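Local structure of lipolytic protein G-D-S-L family (Chitinophaga pinensis, 4Q7Q) at residues Ser14-Asn19 against Ser75-Thr80; Val9-Ser14 against Gly57-Asn62; Phe146-Lys151 against Leu184-Met189; Thr128-Asn133 against Leu237-Lys242. The protein probably hydrolyses ester bonds as a possible lipase of the GDSL lipase/acylhydrolase family, which belongs to the SGNH hydrolase clan. One frame throughout, in Å; residues are numbered along the deposited sequence.

Contact 1: Ser14-Asn19 against Ser75-Thr80; sequences SITYLN and SVFLGT
Phe77 holds CG anti to its backbone N (chi1 -171°), which carries its ring from the region of strand 73-77 toward helix 14-17, and Ile15 meets it with CG2, which lies anti to its own N because CG1 takes the place beside that N (chi1 -65°). The site lies in the alpha/beta fold of the SGNH hydrolases: helix 14-17 starts just after strand 6-12, whose backbone pairs with strand 73-77 in the central parallel sheet. CG2 of Ile15 comes 3.6 Å from CE2 of Phe77 and 3.9 Å from its CZ, and the two side chains run nearly perpendicular to each other. Thr16 instead passes Phe77 in the opposite direction, with its OG1 4.0 Å from CD2 of the ring. Beyond the segments the aromatic side chain also packs on Leu178 and Ile127. The polar link is indirect. Thr16 OG1, which also hydrogen-bonds Tyr33 OH, gives its proton to a water 2.6 Å away. That same water donates in turn to the backbone O of Phe77 at 2.7 Å, tying a side chain of the helix to the carbonyl beside the ring.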
loop_
_atom_site.group_PDB
_atom_site.type_symbol
_atom_site.label_atom_id
_atom_site.label_comp_id
_atom_site.label_asym_id
_atom_site.label_seq_id
_atom_site.Cartn_x
_atom_site.Cartn_y
_atom_site.Cartn_z
ATOM N N SER A 14 2.460 4.111 4.289
ATOM C CA SER A 14 3.334 5.033 3.567
ATOM C C SER A 14 2.849 5.316 2.152
ATOM O O SER A 14 3.035 6.407 1.646
ATOM C CB SER A 14 4.769 4.506 3.507
ATOM O OG SER A 14 4.784 3.184 3.024
ATOM N N ILE A 15 2.240 4.332 1.506
ATOM C CA ILE A 15 1.773 4.532 0.140
ATOM C C ILE A 15 0.761 5.690 0.061
ATOM O O ILE A 15 0.718 6.422 -0.928
ATOM C CB ILE A 15 1.255 3.214 -0.451
ATOM C CG1 ILE A 15 2.430 2.240 -0.577
ATOM C CG2 ILE A 15 0.582 3.422 -1.793
ATOM C CD1 ILE A 15 2.048 0.814 -0.909
ATOM N N THR A 16 0.006 5.886 1.143
ATOM C CA THR A 16 -0.947 6.986 1.267
ATOM C C THR A 16 -0.265 8.234 1.809
ATOM O O THR A 16 -0.415 9.323 1.261
ATOM C CB THR A 16 -2.106 6.569 2.185
ATOM O OG1 THR A 16 -2.762 5.442 1.593
ATOM C CG2 THR A 16 -3.100 7.705 2.383
ATOM N N TYR A 17 0.475 8.058 2.896
ATOM C CA TYR A 17 1.235 9.137 3.522
ATOM C C TYR A 17 2.054 9.970 2.526
ATOM O O TYR A 17 2.039 11.208 2.566
ATOM C CB TYR A 17 2.168 8.530 4.569
ATOM C CG TYR A 17 3.179 9.491 5.166
ATOM C CD1 TYR A 17 2.860 10.268 6.276
ATOM C CD2 TYR A 17 4.466 9.590 4.638
ATOM C CE1 TYR A 17 3.790 11.134 6.832
ATOM C CE2 TYR A 17 5.397 10.445 5.180
ATOM C CZ TYR A 17 5.058 11.218 6.280
ATOM O OH TYR A 17 5.988 12.075 6.824
ATOM N N LEU A 18 2.753 9.280 1.626
ATOM C CA LEU A 18 3.718 9.921 0.743
ATOM C C LEU A 18 3.096 10.873 -0.270
ATOM O O LEU A 18 3.813 11.658 -0.886
ATOM C CB LEU A 18 4.556 8.867 0.014
ATOM C CG LEU A 18 5.560 8.132 0.906
ATOM C CD1 LEU A 18 6.122 6.871 0.218
ATOM C CD2 LEU A 18 6.672 9.078 1.367
ATOM N N ASN A 19 1.776 10.805 -0.446
ATOM C CA ASN A 19 1.079 11.726 -1.343
ATOM C C ASN A 19 1.419 13.180 -1.035
ATOM O O ASN A 19 1.509 14.015 -1.937
ATOM C CB ASN A 19 -0.436 11.527 -1.255
ATOM C CG ASN A 19 -1.193 12.393 -2.245
ATOM O OD1 ASN A 19 -1.353 12.032 -3.410
ATOM N ND2 ASN A 19 -1.660 13.550 -1.785
ATOM N N SER A 75 -11.569 5.476 2.466
ATOM C CA SER A 75 -10.863 4.343 1.880
ATOM C C SER A 75 -9.859 3.806 2.888
ATOM O O SER A 75 -9.333 4.551 3.727
ATOM C CB SER A 75 -10.180 4.704 0.553
ATOM O OG SER A 75 -9.248 5.758 0.705
ATOM N N VAL A 76 -9.623 2.500 2.834
ATOM C CA VAL A 76 -8.661 1.862 3.717
ATOM C C VAL A 76 -7.682 1.064 2.872
ATOM O O VAL A 76 -8.076 0.145 2.155
ATOM C CB VAL A 76 -9.353 0.931 4.734
ATOM C CG1 VAL A 76 -8.333 0.299 5.684
ATOM C CG2 VAL A 76 -10.409 1.706 5.519
ATOM N N PHE A 77 -6.407 1.425 2.966
ATOM C CA PHE A 77 -5.367 0.860 2.112
ATOM C C PHE A 77 -4.228 0.421 3.032
ATOM O O PHE A 77 -3.275 1.171 3.269
ATOM C CB PHE A 77 -4.911 1.956 1.140
ATOM C CG PHE A 77 -3.979 1.499 0.039
ATOM C CD1 PHE A 77 -3.500 0.195 -0.043
ATOM C CD2 PHE A 77 -3.568 2.415 -0.921
ATOM C CE1 PHE A 77 -2.629 -0.175 -1.065
ATOM C CE2 PHE A 77 -2.716 2.043 -1.952
ATOM C CZ PHE A 77 -2.239 0.749 -2.016
ATOM N N LEU A 78 -4.350 -0.792 3.569
ATOM C CA LEU A 78 -3.451 -1.303 4.598
ATOM C C LEU A 78 -3.158 -2.772 4.375
ATOM O O LEU A 78 -3.941 -3.475 3.748
ATOM C CB LEU A 78 -4.090 -1.162 5.980
ATOM C CG LEU A 78 -4.321 0.260 6.469
ATOM C CD1 LEU A 78 -5.270 0.238 7.669
ATOM C CD2 LEU A 78 -2.987 0.913 6.819
ATOM N N GLY A 79 -2.041 -3.236 4.916
ATOM C CA GLY A 79 -1.766 -4.651 4.942
ATOM C C GLY A 79 -0.347 -5.018 4.550
ATOM O O GLY A 79 0.191 -6.026 5.014
ATOM N N THR A 80 0.281 -4.204 3.710
ATOM C CA THR A 80 1.615 -4.545 3.241
ATOM C C THR A 80 2.619 -4.585 4.400
ATOM O O THR A 80 3.493 -5.458 4.454
ATOM C CB THR A 80 2.081 -3.643 2.068
ATOM O OG1 THR A 80 3.172 -4.277 1.393
ATOM C CG2 THR A 80 2.498 -2.255 2.537
HETATM O O HOH W 1 -1.711 3.054 2.026
#

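Contact 2: Val9-Ser14 against Gly57-Asn62; sequences VAIGDS and GGIAGN. With FMT (formic acid), chain E.
Ile11, near the end of strand 6-12, and Ile59 of helix 56-61 touch through their CG2 methyls, 4.0 Å apart. Both isoleucines adopt the same first torsion, with CG2 anti to the backbone N and CG1 beside that N; for Ile59 chi1 is -65°. This turns the short branch of each across the gap between strand and helix. The long branch of Ile59 then folds back at chi2 (-74°) and brings CD1 to 3.9 Å from the carbonyl O of Gly12, a van der Waals approach to the backbone. Ile59 also packs on His51 and Trp54 in loops and on Ile111 of helix 104-118.

The polar interactions lie at the C-terminal end of the helix. Asn62, the first residue to leave helical geometry, keeps CG beside its own N, and ND2 reaches back to Gly58 O at 2.9 Å, almost straight (166°) and close to the amide plane. The same carbonyl receives a weak bond from Asn62 N at 3.1 Å, while ND2 makes a second, weak bond to O2 of a formic acid that probably came from the crystallisation liquor. A leucine in place of Asn62 would probably cost Gly58 O its stronger donor and leave the end of the helix less firmly tied.

On the strand side the chain runs on into Asp13 and Ser14. Asp13 caps the next helix through OD1 to Ile15 N, giving the strand, Gly-Asp-Ser turn and helix that are the hallmark of GDSL hydrolases.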
loop_
_atom_site.group_PDB
_atom_site.type_symbol
_atom_site.label_atom_id
_atom_site.label_comp_id
_atom_site.label_asym_id
_atom_site.label_seq_id
_atom_site.Cartn_x
_atom_site.Cartn_y
_atom_site.Cartn_z
ATOM N N VAL A 9 -11.728 10.657 3.458
ATOM C CA VAL A 9 -10.629 10.309 4.349
ATOM C C VAL A 9 -9.923 9.073 3.803
ATOM O O VAL A 9 -10.538 8.011 3.644
ATOM C CB VAL A 9 -11.118 10.056 5.791
ATOM C CG1 VAL A 9 -9.999 9.506 6.661
ATOM C CG2 VAL A 9 -11.666 11.339 6.382
ATOM N N ALA A 10 -8.642 9.229 3.477
ATOM C CA ALA A 10 -7.843 8.129 2.960
ATOM C C ALA A 10 -6.982 7.568 4.080
ATOM O O ALA A 10 -6.001 8.184 4.482
ATOM C CB ALA A 10 -6.972 8.604 1.800
ATOM N N ILE A 11 -7.364 6.402 4.589
ATOM C CA ILE A 11 -6.627 5.748 5.660
ATOM C C ILE A 11 -5.611 4.821 5.015
ATOM O O ILE A 11 -5.937 4.075 4.085
ATOM C CB ILE A 11 -7.579 4.947 6.578
ATOM C CG1 ILE A 11 -8.564 5.905 7.247
ATOM C CG2 ILE A 11 -6.803 4.133 7.630
ATOM C CD1 ILE A 11 -9.659 5.227 8.011
ATOM N N GLY A 12 -4.381 4.858 5.492
ATOM C CA GLY A 12 -3.375 4.011 4.892
ATOM C C GLY A 12 -2.033 4.048 5.581
ATOM O O GLY A 12 -1.910 4.524 6.718
ATOM N N ASP A 13 -1.036 3.515 4.880
ATOM C CA ASP A 13 0.339 3.456 5.362
ATOM C C ASP A 13 1.196 4.437 4.545
ATOM O O ASP A 13 0.694 5.479 4.128
ATOM C CB ASP A 13 0.876 2.022 5.290
ATOM C CG ASP A 13 0.621 1.366 3.933
ATOM O OD1 ASP A 13 0.694 2.074 2.900
ATOM O OD2 ASP A 13 0.335 0.143 3.896
ATOM N N SER A 14 2.460 4.111 4.289
ATOM C CA SER A 14 3.334 5.033 3.567
ATOM C C SER A 14 2.849 5.316 2.152
ATOM O O SER A 14 3.035 6.407 1.646
ATOM C CB SER A 14 4.769 4.506 3.507
ATOM O OG SER A 14 4.784 3.184 3.024
ATOM N N GLY A 57 -2.681 -3.147 12.276
ATOM C CA GLY A 57 -2.648 -3.298 13.723
ATOM C C GLY A 57 -2.381 -1.980 14.437
ATOM O O GLY A 57 -3.036 -1.667 15.434
ATOM N N GLY A 58 -1.421 -1.203 13.940
ATOM C CA GLY A 58 -1.143 0.111 14.503
ATOM C C GLY A 58 -2.280 1.104 14.309
ATOM O O GLY A 58 -2.628 1.868 15.221
ATOM N N ILE A 59 -2.863 1.101 13.113
ATOM C CA ILE A 59 -4.009 1.953 12.843
ATOM C C ILE A 59 -5.157 1.608 13.803
ATOM O O ILE A 59 -5.694 2.483 14.483
ATOM C CB ILE A 59 -4.467 1.814 11.374
ATOM C CG1 ILE A 59 -3.380 2.328 10.413
ATOM C CG2 ILE A 59 -5.788 2.527 11.162
ATOM C CD1 ILE A 59 -3.233 3.843 10.374
ATOM N N ALA A 60 -5.510 0.326 13.869
ATOM C CA ALA A 60 -6.599 -0.128 14.723
ATOM C C ALA A 60 -6.298 0.147 16.194
ATOM O O ALA A 60 -7.176 0.582 16.934
ATOM C CB ALA A 60 -6.866 -1.617 14.495
ATOM N N GLY A 61 -5.055 -0.095 16.608
ATOM C CA GLY A 61 -4.661 0.070 17.998
ATOM C C GLY A 61 -4.671 1.510 18.471
ATOM O O GLY A 61 -4.729 1.773 19.670
ATOM N N ASN A 62 -4.607 2.443 17.529
ATOM C CA ASN A 62 -4.597 3.868 17.852
ATOM C C ASN A 62 -5.816 4.569 17.289
ATOM O O ASN A 62 -5.826 5.793 17.159
ATOM C CB ASN A 62 -3.355 4.545 17.267
ATOM C CG ASN A 62 -2.097 4.184 18.008
ATOM O OD1 ASN A 62 -1.788 4.770 19.040
ATOM N ND2 ASN A 62 -1.356 3.222 17.482
HETATM C C FMT E . 0.304 -0.062 18.160
HETATM O O1 FMT E . -0.849 -0.441 17.933
HETATM O O2 FMT E . 0.865 0.913 17.637
#

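Contact 3: Phe146-Lys151 against Leu184-Met189; sequences FGSYQK and LTLRNM
Leu186, at the start of a short 3-10 segment, pushes both its methyls against the turn at Ser148 and Tyr149, and these van der Waals touches, one of them purely apolar, make up the direct contact. CD1 lies 3.8 Å from Tyr149 CB and 3.9 Å from Tyr149 N, reaching the aromatic ring at its edge, near its plane. CD2 takes the other side of the fork, 4.0 Å from Ser148 OG.

The backbone bonds are local. A type I beta turn from Gly147 to Gln150 is closed by Gln150 N to Gly147 O at 3.2 Å. Tyr149 has CG wedged between its N and carbonyl carbon (chi1 57°), which folds the ring back over the turn, with Gly147 O 3.9 Å above the centre of one face. On the other segment Met189 N bonds Leu186 O at 3.2 Å.

Side-chain and backbone polar groups bond to a third loop: Ser148 OG hydrogen-bonds Arg132 O, Tyr149 OH and Gly147 N share Asp134 OD1, and Leu186 O accepts from Asn133 ND2. Between the two segments themselves the cohesion is therefore dispersive. Hydrogen bonds to the chain at Arg132-Asp134, which bonds both segments, probably help to set how they stand.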
loop_
_atom_site.group_PDB
_atom_site.type_symbol
_atom_site.label_atom_id
_atom_site.label_comp_id
_atom_site.label_asym_id
_atom_site.label_seq_id
_atom_site.Cartn_x
_atom_site.Cartn_y
_atom_site.Cartn_z
ATOM N N PHE A 146 12.602 -8.229 1.365
ATOM C CA PHE A 146 12.429 -8.989 0.136
ATOM C C PHE A 146 11.027 -8.834 -0.433
ATOM O O PHE A 146 10.113 -8.395 0.269
ATOM C CB PHE A 146 12.808 -10.459 0.317
ATOM C CG PHE A 146 12.026 -11.192 1.375
ATOM C CD1 PHE A 146 10.744 -11.658 1.124
ATOM C CD2 PHE A 146 12.612 -11.478 2.602
ATOM C CE1 PHE A 146 10.054 -12.374 2.089
ATOM C CE2 PHE A 146 11.938 -12.187 3.573
ATOM C CZ PHE A 146 10.656 -12.641 3.320
ATOM N N GLY A 147 10.873 -9.178 -1.711
ATOM C CA GLY A 147 9.613 -8.995 -2.410
ATOM C C GLY A 147 8.578 -10.067 -2.129
ATOM O O GLY A 147 8.877 -11.092 -1.513
ATOM N N SER A 148 7.363 -9.852 -2.625
ATOM C CA SER A 148 6.250 -10.746 -2.300
ATOM C C SER A 148 6.250 -12.054 -3.105
ATOM O O SER A 148 5.317 -12.837 -3.022
ATOM C CB SER A 148 4.900 -10.010 -2.396
ATOM O OG SER A 148 4.754 -9.315 -3.627
ATOM N N TYR A 149 7.309 -12.284 -3.875
ATOM C CA TYR A 149 7.561 -13.604 -4.460
ATOM C C TYR A 149 7.936 -14.648 -3.383
ATOM O O TYR A 149 7.936 -15.846 -3.654
ATOM C CB TYR A 149 8.668 -13.519 -5.525
ATOM C CG TYR A 149 9.959 -12.939 -4.979
ATOM C CD1 TYR A 149 10.855 -13.735 -4.263
ATOM C CD2 TYR A 149 10.273 -11.597 -5.163
ATOM C CE1 TYR A 149 12.023 -13.206 -3.741
ATOM C CE2 TYR A 149 11.445 -11.061 -4.658
ATOM C CZ TYR A 149 12.313 -11.870 -3.942
ATOM O OH TYR A 149 13.472 -11.349 -3.422
ATOM N N GLN A 150 8.266 -14.187 -2.175
ATOM C CA GLN A 150 8.675 -15.065 -1.082
ATOM C C GLN A 150 7.711 -14.909 0.096
ATOM O O GLN A 150 7.153 -13.826 0.304
ATOM C CB GLN A 150 10.118 -14.735 -0.663
ATOM C CG GLN A 150 10.695 -15.532 0.521
ATOM C CD GLN A 150 10.818 -17.021 0.244
ATOM O OE1 GLN A 150 9.818 -17.736 0.130
ATOM N NE2 GLN A 150 12.054 -17.498 0.119
ATOM N N LYS A 151 7.505 -15.986 0.851
ATOM C CA LYS A 151 6.691 -15.910 2.067
ATOM C C LYS A 151 7.440 -15.192 3.173
ATOM O O LYS A 151 8.671 -15.244 3.240
ATOM C CB LYS A 151 6.301 -17.309 2.559
ATOM C CG LYS A 151 5.213 -17.970 1.733
ATOM C CD LYS A 151 4.862 -19.362 2.250
ATOM C CE LYS A 151 3.541 -19.835 1.654
ATOM N NZ LYS A 151 3.146 -21.218 2.069
ATOM N N LEU A 184 -0.167 -4.440 -12.513
ATOM C CA LEU A 184 0.674 -4.267 -11.331
ATOM C C LEU A 184 1.453 -5.534 -10.971
ATOM O O LEU A 184 1.257 -6.129 -9.918
ATOM C CB LEU A 184 -0.170 -3.751 -10.157
ATOM C CG LEU A 184 -0.874 -2.414 -10.425
ATOM C CD1 LEU A 184 -1.672 -1.951 -9.210
ATOM C CD2 LEU A 184 0.140 -1.352 -10.847
ATOM N N THR A 185 2.355 -5.933 -11.861
ATOM C CA THR A 185 3.078 -7.191 -11.708
ATOM C C THR A 185 4.491 -7.011 -11.156
ATOM O O THR A 185 5.092 -5.948 -11.304
ATOM C CB THR A 185 3.158 -7.919 -13.048
ATOM O OG1 THR A 185 3.740 -7.042 -14.019
ATOM C CG2 THR A 185 1.765 -8.305 -13.504
ATOM N N LEU A 186 5.015 -8.055 -10.514
ATOM C CA LEU A 186 6.365 -8.012 -9.949
ATOM C C LEU A 186 7.444 -7.595 -10.941
ATOM O O LEU A 186 8.356 -6.839 -10.595
ATOM C CB LEU A 186 6.744 -9.362 -9.347
ATOM C CG LEU A 186 6.218 -9.622 -7.943
ATOM C CD1 LEU A 186 6.619 -11.022 -7.500
ATOM C CD2 LEU A 186 6.748 -8.567 -6.992
ATOM N N ARG A 187 7.344 -8.098 -12.168
ATOM C CA ARG A 187 8.351 -7.819 -13.179
ATOM C C ARG A 187 8.397 -6.335 -13.535
ATOM O O ARG A 187 9.388 -5.854 -14.083
ATOM C CB ARG A 187 8.105 -8.663 -14.436
ATOM C CG ARG A 187 6.896 -8.230 -15.263
ATOM C CD ARG A 187 6.610 -9.205 -16.407
ATOM N NE ARG A 187 5.913 -10.398 -15.929
ATOM C CZ ARG A 187 4.591 -10.544 -15.925
ATOM N NH1 ARG A 187 3.810 -9.577 -16.391
ATOM N NH2 ARG A 187 4.047 -11.663 -15.463
ATOM N N ASN A 188 7.329 -5.608 -13.216
ATOM C CA ASN A 188 7.246 -4.195 -13.567
ATOM C C ASN A 188 7.462 -3.253 -12.400
ATOM O O ASN A 188 7.294 -2.051 -12.545
ATOM C CB ASN A 188 5.911 -3.886 -14.245
ATOM C CG ASN A 188 5.894 -4.305 -15.691
ATOM O OD1 ASN A 188 6.900 -4.192 -16.386
ATOM N ND2 ASN A 188 4.755 -4.801 -16.153
HETATM N N MSE A 189 7.826 -3.786 -11.239
HETATM C CA MSE A 189 8.058 -2.928 -10.081
HETATM C C MSE A 189 9.288 -2.042 -10.262
HETATM O O MSE A 189 9.222 -0.834 -10.045
HETATM C CB MSE A 189 8.164 -3.761 -8.805
HETATM C CG MSE A 189 6.877 -4.485 -8.469
HETATM SE SE MSE A 189 5.467 -3.225 -8.014
HETATM C CE MSE A 189 3.895 -4.297 -8.471
#

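Contact 4: Thr128-Asn133 against Leu237-Lys242; sequences TPMQRN and LHPSDK
Arg132 lies alongside Leu237, the two side chains pointing the same way, and nearly every atom of the arginine meets a leucine methyl. CB starts 3.9 Å from Leu237 CD1. Past CG, CD comes 3.8 Å from CD1, and the bend at chi3 (-73°) then curls the chain so that NE stands 3.7 Å from the same methyl. CZ is likewise 3.7 Å from Leu237 CD1, which sits over one face of the guanidinium, offset toward its rim. At the tip NH2 lies 3.8 Å from Leu237 CD2, while NH1, also beside CD1, donates to Thr80 OG1 of helix 80-85.

Next to this pair along the chain, selenomethionine Met130 puts CE 3.7 Å from Leu237 O and against Pro239 CG. A water donates to Gln131 O and to Leu237 O, 2.8 Å from each, and bridges the two backbones.

With an alanine at Arg132 the flat group over Leu237 CD1 is gone, Thr80 OG1 is likely to lose its donor, and the leucine would probably be freer to turn. Leu237 CG also lies over the centre of the neighbouring His238 ring, and His238 bonds Ser14 and Asp235, as in a probable catalytic triad. The guanidinium thus meets the leucine by dispersion over its face while an N-H of NH1 is used on Thr80; by way of Leu237 it probably acts as second-shell packing for His238.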
loop_
_atom_site.group_PDB
_atom_site.type_symbol
_atom_site.label_atom_id
_atom_site.label_comp_id
_atom_site.label_asym_id
_atom_site.label_seq_id
_atom_site.Cartn_x
_atom_site.Cartn_y
_atom_site.Cartn_z
ATOM N N THR A 128 -6.740 -3.511 -1.708
ATOM C CA THR A 128 -5.782 -4.576 -1.394
ATOM C C THR A 128 -4.343 -4.094 -1.523
ATOM O O THR A 128 -4.060 -3.176 -2.289
ATOM C CB THR A 128 -5.933 -5.808 -2.310
ATOM O OG1 THR A 128 -5.547 -5.455 -3.642
ATOM C CG2 THR A 128 -7.361 -6.333 -2.299
ATOM N N PRO A 129 -3.426 -4.717 -0.775
ATOM C CA PRO A 129 -2.029 -4.342 -0.988
ATOM C C PRO A 129 -1.590 -4.608 -2.423
ATOM O O PRO A 129 -2.038 -5.558 -3.068
ATOM C CB PRO A 129 -1.267 -5.266 -0.033
ATOM C CG PRO A 129 -2.239 -5.593 1.037
ATOM C CD PRO A 129 -3.591 -5.640 0.361
HETATM N N MSE A 130 -0.723 -3.741 -2.923
HETATM C CA MSE A 130 -0.084 -3.972 -4.203
HETATM C C MSE A 130 1.026 -4.996 -4.017
HETATM O O MSE A 130 1.601 -5.113 -2.938
HETATM C CB MSE A 130 0.502 -2.661 -4.725
HETATM C CG MSE A 130 0.997 -2.737 -6.161
HETATM SE SE MSE A 130 1.408 -0.997 -6.961
HETATM C CE MSE A 130 3.152 -0.724 -6.138
ATOM N N GLN A 131 1.342 -5.738 -5.071
ATOM C CA GLN A 131 2.545 -6.555 -5.029
ATOM C C GLN A 131 3.758 -5.653 -4.826
ATOM O O GLN A 131 3.716 -4.441 -5.084
ATOM C CB GLN A 131 2.669 -7.412 -6.285
ATOM C CG GLN A 131 1.552 -8.436 -6.369
ATOM C CD GLN A 131 1.698 -9.399 -7.522
ATOM O OE1 GLN A 131 2.741 -10.039 -7.692
ATOM N NE2 GLN A 131 0.643 -9.525 -8.312
ATOM N N ARG A 132 4.827 -6.237 -4.317
ATOM C CA ARG A 132 6.028 -5.470 -4.031
ATOM C C ARG A 132 7.248 -6.297 -4.356
ATOM O O ARG A 132 7.286 -7.504 -4.088
ATOM C CB ARG A 132 6.054 -5.056 -2.555
ATOM C CG ARG A 132 5.753 -6.174 -1.576
ATOM C CD ARG A 132 5.608 -5.669 -0.152
ATOM N NE ARG A 132 6.888 -5.289 0.440
ATOM C CZ ARG A 132 7.019 -4.762 1.652
ATOM N NH1 ARG A 132 5.938 -4.533 2.400
ATOM N NH2 ARG A 132 8.224 -4.463 2.117
ATOM N N ASN A 133 8.243 -5.671 -4.969
ATOM C CA ASN A 133 9.499 -6.373 -5.160
ATOM C C ASN A 133 10.450 -6.040 -4.019
ATOM O O ASN A 133 10.016 -5.477 -3.012
ATOM C CB ASN A 133 10.105 -6.109 -6.538
ATOM C CG ASN A 133 10.721 -7.354 -7.125
ATOM O OD1 ASN A 133 11.426 -8.080 -6.431
ATOM N ND2 ASN A 133 10.435 -7.629 -8.395
ATOM N N LEU A 237 8.794 -0.858 -3.683
ATOM C CA LEU A 237 7.585 -0.926 -2.863
ATOM C C LEU A 237 6.634 0.248 -3.092
ATOM O O LEU A 237 5.438 0.054 -3.324
ATOM C CB LEU A 237 7.982 -0.998 -1.388
ATOM C CG LEU A 237 6.913 -0.823 -0.296
ATOM C CD1 LEU A 237 5.817 -1.881 -0.371
ATOM C CD2 LEU A 237 7.562 -0.827 1.079
ATOM N N HIS A 238 7.168 1.463 -3.032
ATOM C CA HIS A 238 6.328 2.651 -3.097
ATOM C C HIS A 238 6.130 3.096 -4.528
ATOM O O HIS A 238 7.094 3.235 -5.268
ATOM C CB HIS A 238 6.947 3.775 -2.273
ATOM C CG HIS A 238 7.100 3.427 -0.827
ATOM N ND1 HIS A 238 8.311 3.084 -0.264
ATOM C CD2 HIS A 238 6.182 3.335 0.161
ATOM C CE1 HIS A 238 8.132 2.809 1.016
ATOM N NE2 HIS A 238 6.850 2.956 1.302
ATOM N N PRO A 239 4.871 3.314 -4.920
ATOM C CA PRO A 239 4.541 3.667 -6.298
ATOM C C PRO A 239 5.299 4.874 -6.848
ATOM O O PRO A 239 5.557 5.874 -6.158
ATOM C CB PRO A 239 3.047 3.978 -6.222
ATOM C CG PRO A 239 2.553 3.113 -5.133
ATOM C CD PRO A 239 3.663 3.056 -4.114
ATOM N N SER A 240 5.654 4.749 -8.120
ATOM C CA SER A 240 6.114 5.868 -8.920
ATOM C C SER A 240 4.918 6.699 -9.367
ATOM O O SER A 240 3.778 6.399 -9.018
ATOM C CB SER A 240 6.820 5.327 -10.154
ATOM O OG SER A 240 5.914 4.575 -10.944
ATOM N N ASP A 241 5.173 7.730 -10.162
ATOM C CA ASP A 241 4.085 8.469 -10.787
ATOM C C ASP A 241 3.179 7.527 -11.578
ATOM O O ASP A 241 1.954 7.622 -11.490
ATOM C CB ASP A 241 4.628 9.554 -11.716
ATOM C CG ASP A 241 5.055 10.805 -10.972
ATOM O OD1 ASP A 241 4.474 11.097 -9.913
ATOM O OD2 ASP A 241 5.963 11.514 -11.461
ATOM N N LYS A 242 3.790 6.615 -12.336
ATOM C CA LYS A 242 3.045 5.633 -13.122
ATOM C C LYS A 242 2.200 4.716 -12.234
ATOM O O LYS A 242 1.023 4.489 -12.517
ATOM C CB LYS A 242 3.999 4.801 -13.980
ATOM C CG LYS A 242 3.301 3.785 -14.858
ATOM C CD LYS A 242 4.292 2.965 -15.667
ATOM C CE LYS A 242 3.569 2.032 -16.624
HETATM O O HOH W 2 3.944 -2.285 -3.250
#

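Contacts 1, 2 and 4 are buried, whereas contact 3 is partly exposed, between loops beyond the sheet. Contacts 1 and 2 share Ser14 and stand on neighbouring strands, 6-12 and 73-77, joined by backbone bonds such as Phe77 N to Ile11 O. Contact 1 adds a bridging water to its hydrocarbon touch, and contact 2 is aliphatic where strand meets helix. Contact 4 carries a guanidinium packed on leucine. It joins contact 1 at two side-chain hydrogen bonds, one of which brings Ser14 and His238, two of the probable triad residues, together. Contact 3, nested in the loop that contact 4 closes, hangs from it through Ser148 N to Arg132 O.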